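Local coordinates for protein EH1AB1 (Metagenome, PDB 6I8F) that hydrolyses esters, with the alpha/beta hydrolase fold, at the interface of chains A and B. Sequence-based numbering; all coordinates share one arbitrary frame. Chains: chain A/B, EH1AB1.

The interface of chains A and B. Residues chain A 291, 318, 321-322, 325; chain B 291, 318, 321-322, 325.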
loop_
_atom_site.group_PDB
_atom_site.type_symbol
_atom_site.label_atom_id
_atom_site.label_comp_id
_atom_site.label_asym_id
_atom_site.label_seq_id
_atom_site.Cartn_x
_atom_site.Cartn_y
_atom_site.Cartn_z
ATOM N N THR A 291 0.478 5.501 -1.692
ATOM C CA THR A 291 0.388 4.386 -0.786
ATOM C C THR A 291 1.528 4.484 0.230
ATOM O O THR A 291 2.689 4.463 -0.161
ATOM C CB THR A 291 0.488 3.065 -1.553
ATOM O OG1 THR A 291 -0.500 3.055 -2.586
ATOM C CG2 THR A 291 0.328 1.861 -0.654
ATOM N N GLU A 318 5.438 -6.503 -1.153
ATOM C CA GLU A 318 4.424 -5.440 -1.084
ATOM C C GLU A 318 4.740 -4.310 -2.082
ATOM O O GLU A 318 3.864 -3.836 -2.793
ATOM C CB GLU A 318 4.288 -4.873 0.329
ATOM C CG GLU A 318 3.245 -3.786 0.396
ATOM C CD GLU A 318 2.844 -3.294 1.773
ATOM O OE1 GLU A 318 3.444 -3.733 2.786
ATOM O OE2 GLU A 318 1.941 -2.451 1.814
ATOM N N ALA A 321 4.091 -5.584 -5.492
ATOM C CA ALA A 321 2.675 -5.826 -5.677
ATOM C C ALA A 321 1.958 -4.516 -6.006
ATOM O O ALA A 321 1.144 -4.475 -6.899
ATOM C CB ALA A 321 2.099 -6.444 -4.428
ATOM N N VAL A 322 2.271 -3.454 -5.256
ATOM C CA VAL A 322 1.617 -2.178 -5.430
ATOM C C VAL A 322 2.000 -1.585 -6.799
ATOM O O VAL A 322 1.152 -1.024 -7.500
ATOM C CB VAL A 322 1.947 -1.233 -4.261
ATOM C CG1 VAL A 322 1.478 0.189 -4.519
ATOM C CG2 VAL A 322 1.396 -1.751 -2.941
ATOM N N ALA A 325 0.259 -3.670 -9.583
ATOM C CA ALA A 325 -1.157 -3.307 -9.551
ATOM C C ALA A 325 -1.355 -1.944 -10.219
ATOM O O ALA A 325 -2.295 -1.748 -11.007
ATOM C CB ALA A 325 -1.664 -3.297 -8.131
ATOM N N THR B 291 -0.850 -0.262 5.789
ATOM C CA THR B 291 -0.754 0.333 4.471
ATOM C C THR B 291 -1.976 1.231 4.263
ATOM O O THR B 291 -3.118 0.759 4.348
ATOM C CB THR B 291 -0.657 -0.740 3.377
ATOM O OG1 THR B 291 0.446 -1.595 3.682
ATOM C CG2 THR B 291 -0.478 -0.168 1.984
ATOM N N GLU B 318 -4.756 -3.413 -6.174
ATOM C CA GLU B 318 -3.848 -2.993 -5.123
ATOM C C GLU B 318 -4.203 -3.704 -3.814
ATOM O O GLU B 318 -3.333 -4.203 -3.112
ATOM C CB GLU B 318 -3.859 -1.482 -4.913
ATOM C CG GLU B 318 -2.789 -1.072 -3.909
ATOM C CD GLU B 318 -2.544 0.412 -3.722
ATOM O OE1 GLU B 318 -3.219 1.232 -4.406
ATOM O OE2 GLU B 318 -1.671 0.738 -2.887
ATOM N N ALA B 321 -3.270 -7.358 -4.073
ATOM C CA ALA B 321 -1.827 -7.569 -4.155
ATOM C C ALA B 321 -1.163 -7.368 -2.786
ATOM O O ALA B 321 -0.274 -8.126 -2.393
ATOM C CB ALA B 321 -1.241 -6.661 -5.193
ATOM N N VAL B 322 -1.604 -6.351 -2.043
ATOM C CA VAL B 322 -1.045 -6.095 -0.720
ATOM C C VAL B 322 -1.377 -7.273 0.212
ATOM O O VAL B 322 -0.503 -7.751 0.964
ATOM C CB VAL B 322 -1.552 -4.761 -0.153
ATOM C CG1 VAL B 322 -1.203 -4.596 1.313
ATOM C CG2 VAL B 322 -1.032 -3.598 -0.968
ATOM N N ALA B 325 0.699 -10.262 -0.865
ATOM C CA ALA B 325 2.074 -10.061 -0.439
ATOM C C ALA B 325 2.198 -10.326 1.069
ATOM O O ALA B 325 3.195 -10.887 1.536
ATOM C CB ALA B 325 2.541 -8.675 -0.793
#
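Two hydroxyl-to-carboxylate hydrogen bonds, related by the two-fold axis, tie A:Thr291 to B:Glu318 and B:Thr291 to A:Glu318. The hydroxyl OG1 of A:Thr291 gives its hydrogen to carboxylate oxygen OE2 of B:Glu318 at 2.6 Å, and OG1 of B:Thr291 does the same to OE2 of A:Glu318 at 2.5 Å. Each pair meets tip to tip, and each OE2 accepts on its syn lone pair, the side facing its own OE1. The glutamate gets there from helix 310-327 by stretching out fully, CG anti to the backbone N (chi1 -174° in B:Glu318), which carries the carboxylate across to strand 290-296 of the partner. OE2 of A:Glu318 and OE2 of B:Glu318 stay 6.7 Å apart, so like charges, if both are ionised, do not touch.

Between the two bonds the contact is apolar. The threonine methyls meet on the axis, CG2 of A:Thr291 lying 3.4 Å from CG2 of B:Thr291, a tight fit. Further along, A:Val322 and B:Val322 lie side by side with their CG2 methyls 3.6 Å apart, while CG1 of A:Val322 flanks the B:Glu318 carboxylate. The helices come together at A:Ala321 and B:Ala321, whose CB atoms are 3.4 Å apart, a closeness that small side chains permit. One turn on along the helix, CB of A:Ala325 packs on the backbone of B:Glu318, 3.7 Å from its CA.

An alanine in place of B:Glu318 would probably leave the A:Thr291 hydroxyl without its acceptor and open a gap beside A:Val322. This helix-and-strand patch holds the two copies of the hydrolase together in the symmetric dimer of the deposited assembly; whether that pairing is the biological one, the structure alone does not show.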